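Local coordinates for protein phytochromobilin synthase (Solanum lycopersicum, PDB 6KME) that probably catalyses the ferredoxin-dependent reduction of biliverdin IX alpha to phytochromobilin, the chromophore of plant phytochromes, at residues 106-118 against 128-142. The protein carries 1 engineered substitution. Sequence-based numbering, arbitrary orientation.
Sequences PEFDLPIFCANFF and LDLNPLHDIMDQEDY. With BLA (biliverdine IX alpha), chain B.
An antiparallel beta hairpin in the central sheet of the ferredoxin-dependent bilin reductase fold brings strand 112-118 alongside strand 128-131, with Ile112 facing Asn131 and Cys114 facing Asp129 as hydrogen-bonded pairs. The segment axes approach to 4.6 Å and run at 164°, and each of these pairs is closed by two backbone bonds. Phe113, Ala115, Leu128 and Leu130 point to one face of the sheet. There Phe113, its CG anti to the backbone N, carries its ring across both leucines: CD1 lies 3.8 Å from Leu130 CD1, while CZ touches Leu128 CD1, the same methyl that rests on Ala115 CB. Tyr202 meets this ring edge-to-face.

The other face carries Ile112, Cys114, Asp129 and Asn131; toward the bilin, Cys114 and Asn116 reach the pocket. Asn131 ND2 donates to Asp129 OD2 at 2.8 Å, reaching the anti side of the carboxylate from 27° out of its plane, whereas Ser176 engages Asp129 OD1. This bond, with Tyr231 at Asn131 OD1, fixes the rotation of the amide, and its OD1 packs 3.3 Å from Cys114 CB. Cys114 SG in turn meets biliverdin methyl CMB at 3.6 Å, and Asn116 ND2 donates to biliverdin OC. Arg235 binds Asn116 OD1, consistent with a second-shell role in orienting that amide.

Before strand 112-118, the loop is tied to the start of helix 141-147. The Asp109 carboxylate lies alongside the Tyr142 ring, Asp109 OD2 3.8 Å from Tyr142 CE1, its plane 85° from that of the ring; OD2 pairs with Lys145 and OD1 with Tyr146. Tyr142 OH donates to Asp109 O at 2.8 Å, tilted from the carbonyl plane, and accepts from Leu133 N at 3.1 Å.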
ATOM      1  N   PRO A 106       7.198 -13.646  -5.998  1.00 32.32           N
ATOM      2  CA  PRO A 106       6.293 -13.914  -7.129  1.00 37.58           C
ATOM      3  C   PRO A 106       5.735 -15.330  -7.167  1.00 36.67           C
ATOM      4  O   PRO A 106       4.729 -15.561  -7.844  1.00 40.33           O
ATOM      5  CB  PRO A 106       7.173 -13.626  -8.355  1.00 46.01           C
ATOM      6  CG  PRO A 106       8.209 -12.674  -7.850  1.00 43.27           C
ATOM      7  CD  PRO A 106       8.494 -13.104  -6.442  1.00 38.87           C
ATOM      8  N   GLU A 107       6.350 -16.283  -6.469  1.00 32.81           N
ATOM      9  CA  GLU A 107       5.791 -17.631  -6.396  1.00 33.92           C
ATOM     10  C   GLU A 107       4.500 -17.692  -5.578  1.00 34.34           C
ATOM     11  O   GLU A 107       3.740 -18.657  -5.711  1.00 41.82           O
ATOM     12  CB  GLU A 107       6.827 -18.593  -5.803  1.00 35.84           C
ATOM     13  CG  GLU A 107       8.024 -18.891  -6.708  1.00 46.02           C
ATOM     14  CD  GLU A 107       9.040 -17.754  -6.779  1.00 52.92           C
ATOM     15  OE1 GLU A 107       9.005 -16.847  -5.913  1.00 42.58           O
ATOM     16  OE2 GLU A 107       9.879 -17.772  -7.706  1.00 55.10           O
ATOM     17  N   PHE A 108       4.239 -16.702  -4.733  1.00 30.50           N
ATOM     18  CA  PHE A 108       3.072 -16.689  -3.852  1.00 31.05           C
ATOM     19  C   PHE A 108       2.170 -15.532  -4.254  1.00 31.32           C
ATOM     20  O   PHE A 108       2.451 -14.373  -3.928  1.00 29.28           O
ATOM     21  CB  PHE A 108       3.514 -16.578  -2.400  1.00 32.07           C
ATOM     22  CG  PHE A 108       4.466 -17.666  -1.989  1.00 32.61           C
ATOM     23  CD1 PHE A 108       3.990 -18.876  -1.504  1.00 35.62           C
ATOM     24  CD2 PHE A 108       5.832 -17.497  -2.130  1.00 32.85           C
ATOM     25  CE1 PHE A 108       4.864 -19.884  -1.138  1.00 36.31           C
ATOM     26  CE2 PHE A 108       6.715 -18.502  -1.773  1.00 37.64           C
ATOM     27  CZ  PHE A 108       6.232 -19.702  -1.276  1.00 44.82           C
ATOM     28  N   ASP A 109       1.060 -15.847  -4.929  1.00 29.79           N
ATOM     29  CA  ASP A 109       0.223 -14.801  -5.524  1.00 31.25           C
ATOM     30  C   ASP A 109      -0.650 -14.062  -4.506  1.00 34.39           C
ATOM     31  O   ASP A 109      -1.761 -13.621  -4.835  1.00 34.86           O
ATOM     32  CB  ASP A 109      -0.654 -15.407  -6.626  1.00 36.11           C
ATOM     33  CG  ASP A 109      -1.740 -16.324  -6.082  1.00 36.50           C
ATOM     34  OD1 ASP A 109      -1.595 -16.836  -4.950  1.00 35.76           O
ATOM     35  OD2 ASP A 109      -2.743 -16.530  -6.799  1.00 36.38           O
ATOM     36  N   LEU A 110      -0.135 -13.883  -3.289  1.00 29.39           N
ATOM     37  CA  LEU A 110      -0.865 -13.195  -2.227  1.00 26.66           C
ATOM     38  C   LEU A 110      -1.190 -11.751  -2.598  1.00 27.55           C
ATOM     39  O   LEU A 110      -0.455 -11.105  -3.356  1.00 24.36           O
ATOM     40  CB  LEU A 110      -0.046 -13.176  -0.936  1.00 25.40           C
ATOM     41  CG  LEU A 110       0.047 -14.464  -0.138  1.00 31.97           C
ATOM     42  CD1 LEU A 110       1.382 -14.512   0.585  1.00 27.98           C
ATOM     43  CD2 LEU A 110      -1.116 -14.513   0.835  1.00 30.28           C
ATOM     44  N   PRO A 111      -2.257 -11.200  -2.024  1.00 22.79           N
ATOM     45  CA  PRO A 111      -2.437  -9.750  -2.063  1.00 25.88           C
ATOM     46  C   PRO A 111      -1.273  -9.044  -1.382  1.00 26.71           C
ATOM     47  O   PRO A 111      -0.579  -9.599  -0.527  1.00 22.63           O
ATOM     48  CB  PRO A 111      -3.751  -9.528  -1.300  1.00 23.21           C
ATOM     49  CG  PRO A 111      -4.496 -10.820  -1.430  1.00 22.34           C
ATOM     50  CD  PRO A 111      -3.421 -11.895  -1.435  1.00 20.90           C
ATOM     51  N   ILE A 112      -1.057  -7.798  -1.790  1.00 21.32           N
ATOM     52  CA  ILE A 112      -0.080  -6.920  -1.159  1.00 27.42           C
ATOM     53  C   ILE A 112      -0.748  -6.209   0.015  1.00 25.08           C
ATOM     54  O   ILE A 112      -1.755  -5.519  -0.162  1.00 26.12           O
ATOM     55  CB  ILE A 112       0.479  -5.916  -2.174  1.00 24.46           C
ATOM     56  CG1 ILE A 112       1.374  -6.662  -3.167  1.00 24.78           C
ATOM     57  CG2 ILE A 112       1.209  -4.800  -1.455  1.00 20.11           C
ATOM     58  CD1 ILE A 112       1.711  -5.871  -4.429  1.00 32.75           C
ATOM     59  N   PHE A 113      -0.208  -6.394   1.222  1.00 19.72           N
ATOM     60  CA  PHE A 113      -0.733  -5.672   2.370  1.00 23.21           C
ATOM     61  C   PHE A 113      -0.267  -4.228   2.294  1.00 22.56           C
ATOM     62  O   PHE A 113       0.906  -3.959   2.032  1.00 19.60           O
ATOM     63  CB  PHE A 113      -0.296  -6.297   3.702  1.00 24.62           C
ATOM     64  CG  PHE A 113      -0.927  -5.620   4.901  1.00 21.50           C
ATOM     65  CD1 PHE A 113      -2.201  -5.992   5.333  1.00 17.10           C
ATOM     66  CD2 PHE A 113      -0.278  -4.570   5.553  1.00 23.63           C
ATOM     67  CE1 PHE A 113      -2.815  -5.335   6.419  1.00 25.06           C
ATOM     68  CE2 PHE A 113      -0.877  -3.911   6.627  1.00 24.73           C
ATOM     69  CZ  PHE A 113      -2.150  -4.301   7.067  1.00 21.68           C
ATOM     70  N   CYS A 114      -1.191  -3.296   2.533  1.00 19.66           N
ATOM     71  CA  CYS A 114      -0.955  -1.877   2.283  1.00 19.28           C
ATOM     72  C   CYS A 114      -1.592  -1.049   3.396  1.00 23.37           C
ATOM     73  O   CYS A 114      -2.810  -1.106   3.591  1.00 24.03           O
ATOM     74  CB  CYS A 114      -1.520  -1.495   0.911  1.00 23.69           C
ATOM     75  SG  CYS A 114      -1.553   0.276   0.532  1.00 31.26           S
ATOM     76  N   ALA A 115      -0.777  -0.288   4.130  1.00 21.71           N
ATOM     77  CA  ALA A 115      -1.273   0.663   5.130  1.00 21.09           C
ATOM     78  C   ALA A 115      -0.546   1.982   4.924  1.00 27.82           C
ATOM     79  O   ALA A 115       0.677   2.059   5.102  1.00 22.35           O
ATOM     80  CB  ALA A 115      -1.071   0.151   6.555  1.00 23.73           C
ATOM     81  N   ASN A 116      -1.295   3.015   4.536  1.00 20.32           N
ATOM     82  CA  ASN A 116      -0.754   4.347   4.255  1.00 15.45           C
ATOM     83  C   ASN A 116      -1.579   5.358   5.047  1.00 19.49           C
ATOM     84  O   ASN A 116      -2.691   5.728   4.645  1.00 19.94           O
ATOM     85  CB  ASN A 116      -0.777   4.652   2.762  1.00 19.56           C
ATOM     86  CG  ASN A 116       0.352   3.978   2.019  1.00 34.72           C
ATOM     87  OD1 ASN A 116       0.273   2.795   1.695  1.00 28.79           O
ATOM     88  ND2 ASN A 116       1.417   4.719   1.763  1.00 26.67           N
ATOM     89  N   PHE A 117      -1.039   5.800   6.181  1.00 21.19           N
ATOM     90  CA  PHE A 117      -1.749   6.695   7.091  1.00 21.01           C
ATOM     91  C   PHE A 117      -1.057   8.048   7.091  1.00 22.26           C
ATOM     92  O   PHE A 117       0.118   8.141   7.462  1.00 21.66           O
ATOM     93  CB  PHE A 117      -1.766   6.138   8.511  1.00 21.67           C
ATOM     94  CG  PHE A 117      -2.367   4.760   8.646  1.00 26.37           C
ATOM     95  CD1 PHE A 117      -3.103   4.177   7.620  1.00 25.55           C
ATOM     96  CD2 PHE A 117      -2.211   4.063   9.829  1.00 22.60           C
ATOM     97  CE1 PHE A 117      -3.655   2.909   7.769  1.00 22.60           C
ATOM     98  CE2 PHE A 117      -2.766   2.786   9.987  1.00 21.78           C
ATOM     99  CZ  PHE A 117      -3.490   2.222   8.952  1.00 23.42           C
ATOM    100  N   PHE A 118      -1.774   9.096   6.698  1.00 20.75           N
ATOM    101  CA  PHE A 118      -1.231  10.446   6.770  1.00 23.17           C
ATOM    102  C   PHE A 118      -2.039  11.262   7.777  1.00 27.24           C
ATOM    103  O   PHE A 118      -3.211  11.584   7.536  1.00 25.95           O
ATOM    104  CB  PHE A 118      -1.213  11.130   5.406  1.00 22.10           C
ATOM    105  CG  PHE A 118      -0.702  12.534   5.478  1.00 24.07           C
ATOM    106  CD1 PHE A 118       0.660  12.782   5.633  1.00 27.23           C
ATOM    107  CD2 PHE A 118      -1.576  13.605   5.463  1.00 22.90           C
ATOM    108  CE1 PHE A 118       1.136  14.090   5.733  1.00 27.24           C
ATOM    109  CE2 PHE A 118      -1.107  14.909   5.560  1.00 26.55           C
ATOM    110  CZ  PHE A 118       0.254  15.147   5.691  1.00 26.22           C
ATOM    111  N   LEU A 128      -6.087   1.617   3.833  1.00 19.57           N
ATOM    112  CA  LEU A 128      -5.748   0.334   4.441  1.00 18.72           C
ATOM    113  C   LEU A 128      -6.378  -0.761   3.590  1.00 24.67           C
ATOM    114  O   LEU A 128      -7.599  -0.758   3.395  1.00 21.43           O
ATOM    115  CB  LEU A 128      -6.263   0.267   5.888  1.00 20.92           C
ATOM    116  CG  LEU A 128      -6.120  -1.073   6.634  1.00 23.17           C
ATOM    117  CD1 LEU A 128      -4.638  -1.448   6.774  1.00 19.86           C
ATOM    118  CD2 LEU A 128      -6.799  -0.980   7.993  1.00 21.82           C
ATOM    119  N   ASP A 129      -5.562  -1.694   3.080  1.00 20.19           N
ATOM    120  CA  ASP A 129      -6.117  -2.657   2.136  1.00 20.95           C
ATOM    121  C   ASP A 129      -5.225  -3.882   2.002  1.00 21.82           C
ATOM    122  O   ASP A 129      -4.036  -3.868   2.346  1.00 21.98           O
ATOM    123  CB  ASP A 129      -6.314  -2.026   0.757  1.00 16.54           C
ATOM    124  CG  ASP A 129      -7.213  -2.852  -0.158  1.00 25.31           C
ATOM    125  OD1 ASP A 129      -8.056  -3.644   0.339  1.00 21.07           O
ATOM    126  OD2 ASP A 129      -7.078  -2.700  -1.392  1.00 21.71           O
ATOM    127  N   LEU A 130      -5.839  -4.951   1.504  1.00 19.36           N
ATOM    128  CA  LEU A 130      -5.127  -6.100   0.936  1.00 19.48           C
ATOM    129  C   LEU A 130      -5.228  -5.923  -0.582  1.00 18.98           C
ATOM    130  O   LEU A 130      -6.185  -6.382  -1.209  1.00 23.22           O
ATOM    131  CB  LEU A 130      -5.742  -7.410   1.432  1.00 20.15           C
ATOM    132  CG  LEU A 130      -5.345  -7.916   2.834  1.00 28.14           C
ATOM    133  CD1 LEU A 130      -5.615  -6.895   3.954  1.00 22.19           C
ATOM    134  CD2 LEU A 130      -5.998  -9.293   3.182  1.00 24.97           C
ATOM    135  N   ASN A 131      -4.264  -5.189  -1.176  1.00 19.69           N
ATOM    136  CA  ASN A 131      -4.355  -4.837  -2.603  1.00 20.07           C
ATOM    137  C   ASN A 131      -4.270  -6.112  -3.447  1.00 26.71           C
ATOM    138  O   ASN A 131      -3.321  -6.895  -3.287  1.00 24.08           O
ATOM    139  CB  ASN A 131      -3.233  -3.874  -3.058  1.00 17.41           C
ATOM    140  CG  ASN A 131      -3.253  -2.467  -2.373  1.00 27.14           C
ATOM    141  OD1 ASN A 131      -2.195  -1.850  -2.249  1.00 25.39           O
ATOM    142  ND2 ASN A 131      -4.427  -1.957  -1.983  1.00 22.21           N
ATOM    143  N   PRO A 132      -5.202  -6.347  -4.375  1.00 23.14           N
ATOM    144  CA  PRO A 132      -5.117  -7.570  -5.190  1.00 26.85           C
ATOM    145  C   PRO A 132      -3.909  -7.557  -6.114  1.00 26.64           C
ATOM    146  O   PRO A 132      -3.600  -6.551  -6.755  1.00 23.25           O
ATOM    147  CB  PRO A 132      -6.428  -7.564  -5.992  1.00 21.65           C
ATOM    148  CG  PRO A 132      -6.873  -6.119  -5.996  1.00 21.24           C
ATOM    149  CD  PRO A 132      -6.438  -5.592  -4.643  1.00 22.86           C
ATOM    150  N   LEU A 133      -3.227  -8.701  -6.195  1.00 25.62           N
ATOM    151  CA  LEU A 133      -2.117  -8.804  -7.138  1.00 30.21           C
ATOM    152  C   LEU A 133      -2.617  -8.765  -8.575  1.00 33.06           C
ATOM    153  O   LEU A 133      -2.006  -8.124  -9.439  1.00 35.62           O
ATOM    154  CB  LEU A 133      -1.322 -10.089  -6.887  1.00 28.72           C
ATOM    155  CG  LEU A 133      -0.121 -10.284  -7.815  1.00 29.35           C
ATOM    156  CD1 LEU A 133       0.954  -9.203  -7.568  1.00 28.58           C
ATOM    157  CD2 LEU A 133       0.452 -11.723  -7.676  1.00 27.81           C
ATOM    158  N   HIS A 134      -3.738  -9.431  -8.841  1.00 30.15           N
ATOM    159  CA  HIS A 134      -4.291  -9.578 -10.175  1.00 28.91           C
ATOM    160  C   HIS A 134      -5.655  -8.907 -10.243  1.00 38.34           C
ATOM    161  O   HIS A 134      -6.297  -8.654  -9.219  1.00 32.45           O
ATOM    162  CB  HIS A 134      -4.408 -11.056 -10.563  1.00 34.12           C
ATOM    163  CG  HIS A 134      -3.087 -11.735 -10.758  1.00 36.76           C
ATOM    164  ND1 HIS A 134      -2.201 -11.368 -11.748  1.00 42.05           N
ATOM    165  CD2 HIS A 134      -2.515 -12.778 -10.108  1.00 40.20           C
ATOM    166  CE1 HIS A 134      -1.134 -12.147 -11.693  1.00 43.79           C
ATOM    167  NE2 HIS A 134      -1.300 -13.011 -10.706  1.00 38.39           N
ATOM    168  N   ASP A 135      -6.091  -8.618 -11.469  1.00 49.65           N
ATOM    169  CA  ASP A 135      -7.300  -7.826 -11.661  1.00 49.65           C
ATOM    170  C   ASP A 135      -8.527  -8.559 -11.133  1.00 43.94           C
ATOM    171  O   ASP A 135      -8.746  -9.739 -11.427  1.00 44.59           O
ATOM    172  CB  ASP A 135      -7.488  -7.492 -13.136  1.00 61.92           C
ATOM    173  CG  ASP A 135      -8.803  -6.792 -13.402  1.00 67.26           C
ATOM    174  OD1 ASP A 135      -8.906  -5.585 -13.080  1.00 63.49           O
ATOM    175  OD2 ASP A 135      -9.733  -7.456 -13.914  1.00 71.56           O
ATOM    176  N   ILE A 136      -9.327  -7.850 -10.343  1.00 36.74           N
ATOM    177  CA  ILE A 136     -10.553  -8.382  -9.763  1.00 39.70           C
ATOM    178  C   ILE A 136     -11.788  -7.740 -10.376  1.00 47.94           C
ATOM    179  O   ILE A 136     -12.899  -7.941  -9.873  1.00 49.29           O
ATOM    180  CB  ILE A 136     -10.566  -8.211  -8.237  1.00 34.66           C
ATOM    181  CG1 ILE A 136     -10.359  -6.733  -7.899  1.00 34.20           C
ATOM    182  CG2 ILE A 136      -9.506  -9.103  -7.579  1.00 28.81           C
ATOM    183  CD1 ILE A 136     -10.787  -6.365  -6.518  1.00 38.16           C
ATOM    184  N   MET A 137     -11.622  -6.951 -11.439  1.00 52.22           N
ATOM    185  CA  MET A 137     -12.737  -6.231 -12.052  1.00 61.57           C
ATOM    186  C   MET A 137     -13.408  -7.046 -13.154  1.00 68.47           C
ATOM    187  O   MET A 137     -14.629  -7.225 -13.139  1.00 75.60           O
ATOM    188  CB  MET A 137     -12.253  -4.891 -12.616  1.00 56.46           C
ATOM    189  CG  MET A 137     -11.609  -3.967 -11.600  1.00 56.79           C
ATOM    190  SD  MET A 137     -12.818  -3.033 -10.649  1.00 64.79           S
ATOM    191  CE  MET A 137     -12.102  -1.393 -10.752  1.00 69.55           C
ATOM    192  N   ASP A 138     -12.624  -7.544 -14.112  1.00 66.05           N
ATOM    193  CA  ASP A 138     -13.182  -8.269 -15.249  1.00 72.74           C
ATOM    194  C   ASP A 138     -13.336  -9.761 -14.972  1.00 78.47           C
ATOM    195  O   ASP A 138     -14.364 -10.350 -15.326  1.00 81.64           O
ATOM    196  CB  ASP A 138     -12.309  -8.048 -16.489  1.00 67.47           C
ATOM    197  N   GLN A 139     -12.344 -10.383 -14.341  1.00 74.91           N
ATOM    198  CA  GLN A 139     -12.360 -11.812 -14.058  1.00 67.46           C
ATOM    199  C   GLN A 139     -12.704 -12.065 -12.591  1.00 63.76           C
ATOM    200  O   GLN A 139     -12.567 -11.187 -11.731  1.00 56.23           O
ATOM    201  CB  GLN A 139     -11.009 -12.442 -14.408  1.00 62.39           C
ATOM    202  N   GLU A 140     -13.152 -13.294 -12.309  1.00 62.18           N
ATOM    203  CA  GLU A 140     -13.691 -13.628 -10.997  1.00 58.79           C
ATOM    204  C   GLU A 140     -12.817 -14.553 -10.155  1.00 50.89           C
ATOM    205  O   GLU A 140     -12.992 -14.578  -8.934  1.00 45.63           O
ATOM    206  CB  GLU A 140     -15.080 -14.270 -11.141  1.00 49.54           C
ATOM    207  N   ASP A 141     -11.890 -15.305 -10.760  1.00 48.25           N
ATOM    208  CA  ASP A 141     -11.212 -16.381 -10.035  1.00 43.81           C
ATOM    209  C   ASP A 141     -10.407 -15.849  -8.849  1.00 42.61           C
ATOM    210  O   ASP A 141     -10.568 -16.320  -7.716  1.00 38.74           O
ATOM    211  CB  ASP A 141     -10.310 -17.169 -10.988  1.00 43.45           C
ATOM    212  CG  ASP A 141     -11.089 -18.126 -11.879  1.00 74.10           C
ATOM    213  OD1 ASP A 141     -12.180 -18.574 -11.467  1.00 78.28           O
ATOM    214  OD2 ASP A 141     -10.605 -18.437 -12.991  1.00 77.43           O
ATOM    215  N   TYR A 142      -9.542 -14.857  -9.088  1.00 38.73           N
ATOM    216  CA  TYR A 142      -8.686 -14.329  -8.025  1.00 35.56           C
ATOM    217  C   TYR A 142      -9.509 -13.675  -6.922  1.00 37.54           C
ATOM    218  O   TYR A 142      -9.176 -13.791  -5.736  1.00 31.66           O
ATOM    219  CB  TYR A 142      -7.677 -13.331  -8.603  1.00 33.17           C
ATOM    220  CG  TYR A 142      -6.594 -12.870  -7.635  1.00 35.93           C
ATOM    221  CD1 TYR A 142      -5.418 -13.606  -7.464  1.00 33.93           C
ATOM    222  CD2 TYR A 142      -6.739 -11.697  -6.901  1.00 27.79           C
ATOM    223  CE1 TYR A 142      -4.418 -13.177  -6.583  1.00 28.49           C
ATOM    224  CE2 TYR A 142      -5.747 -11.261  -6.014  1.00 27.70           C
ATOM    225  CZ  TYR A 142      -4.597 -12.008  -5.858  1.00 27.80           C
ATOM    226  OH  TYR A 142      -3.634 -11.576  -4.984  1.00 28.59           O
TER
HETATM  227  CHA BLA B 401      -3.868  11.652  -0.116  1.00 26.90           C
HETATM  228  NA  BLA B 401      -3.343   9.141  -0.488  1.00 22.67           N
HETATM  229  C1A BLA B 401      -4.148  10.274  -0.691  1.00 25.68           C
HETATM  230  C2A BLA B 401      -5.260   9.872  -1.554  1.00 19.64           C
HETATM  231  C3A BLA B 401      -5.078   8.452  -1.860  1.00 18.48           C
HETATM  232  C4A BLA B 401      -3.883   8.024  -1.190  1.00 26.86           C
HETATM  233  CMA BLA B 401      -5.957   7.524  -2.702  1.00 21.24           C
HETATM  234  CAA BLA B 401      -6.355  10.870  -2.026  1.00 19.04           C
HETATM  235  CBA BLA B 401      -5.824  11.670  -3.185  1.00 18.80           C
HETATM  236  CGA BLA B 401      -6.131  10.946  -4.547  1.00 21.66           C
HETATM  237  O1A BLA B 401      -7.293  10.683  -4.645  1.00 18.06           O
HETATM  238  O2A BLA B 401      -5.162  10.799  -5.234  1.00 21.19           O
HETATM  239  CHB BLA B 401      -3.252   6.625  -1.152  1.00 23.03           C
HETATM  240  NB  BLA B 401      -3.469   5.804  -3.429  1.00 27.32           N
HETATM  241  C1B BLA B 401      -2.925   5.690  -2.129  1.00 32.80           C
HETATM  242  C2B BLA B 401      -2.432   4.180  -2.109  1.00 26.85           C
HETATM  243  C3B BLA B 401      -2.469   3.652  -3.394  1.00 24.99           C
HETATM  244  C4B BLA B 401      -3.099   4.724  -4.287  1.00 26.69           C
HETATM  245  CMB BLA B 401      -1.779   3.615  -0.861  1.00 32.39           C
HETATM  246  OB  BLA B 401      -3.269   4.778  -5.494  1.00 24.53           O
HETATM  247  CAB BLA B 401      -2.150   2.373  -4.127  1.00 24.98           C
HETATM  248  CBB BLA B 401      -2.139   1.926  -5.405  1.00 35.01           C
HETATM  249  NC  BLA B 401       0.517   9.607   2.054  1.00 34.64           N
HETATM  250  C1C BLA B 401       1.259   8.425   2.279  1.00 46.34           C
HETATM  251  C2C BLA B 401       2.610   8.889   2.841  1.00 36.77           C
HETATM  252  C3C BLA B 401       2.573  10.282   2.912  1.00 23.62           C
HETATM  253  C4C BLA B 401       1.204  10.787   2.398  1.00 25.11           C
HETATM  254  CMC BLA B 401       3.664   7.829   3.187  1.00 38.79           C
HETATM  255  OC  BLA B 401       0.725   7.362   2.006  1.00 58.59           O
HETATM  256  CAC BLA B 401       3.673  11.158   3.396  1.00 28.03           C
HETATM  257  CBC BLA B 401       5.021  11.073   3.340  1.00 36.83           C
HETATM  258  CHD BLA B 401       0.592  11.999   2.216  1.00 19.95           C
HETATM  259  ND  BLA B 401      -1.619  11.413   0.999  1.00 27.70           N
HETATM  260  C1D BLA B 401      -0.748  12.257   1.551  1.00 25.66           C
HETATM  261  C2D BLA B 401      -1.217  13.700   1.487  1.00 24.64           C
HETATM  262  C3D BLA B 401      -2.450  13.688   0.862  1.00 27.05           C
HETATM  263  C4D BLA B 401      -2.765  12.203   0.515  1.00 25.16           C
HETATM  264  CMD BLA B 401      -0.357  14.813   2.056  1.00 23.81           C
HETATM  265  CAD BLA B 401      -3.439  14.801   0.495  1.00 23.27           C
HETATM  266  CBD BLA B 401      -2.966  15.688  -0.641  1.00 26.66           C
HETATM  267  CGD BLA B 401      -2.934  14.991  -2.072  1.00 32.64           C
HETATM  268  O1D BLA B 401      -1.862  15.167  -2.625  1.00 31.16           O
HETATM  269  O2D BLA B 401      -3.972  14.413  -2.366  1.00 29.38           O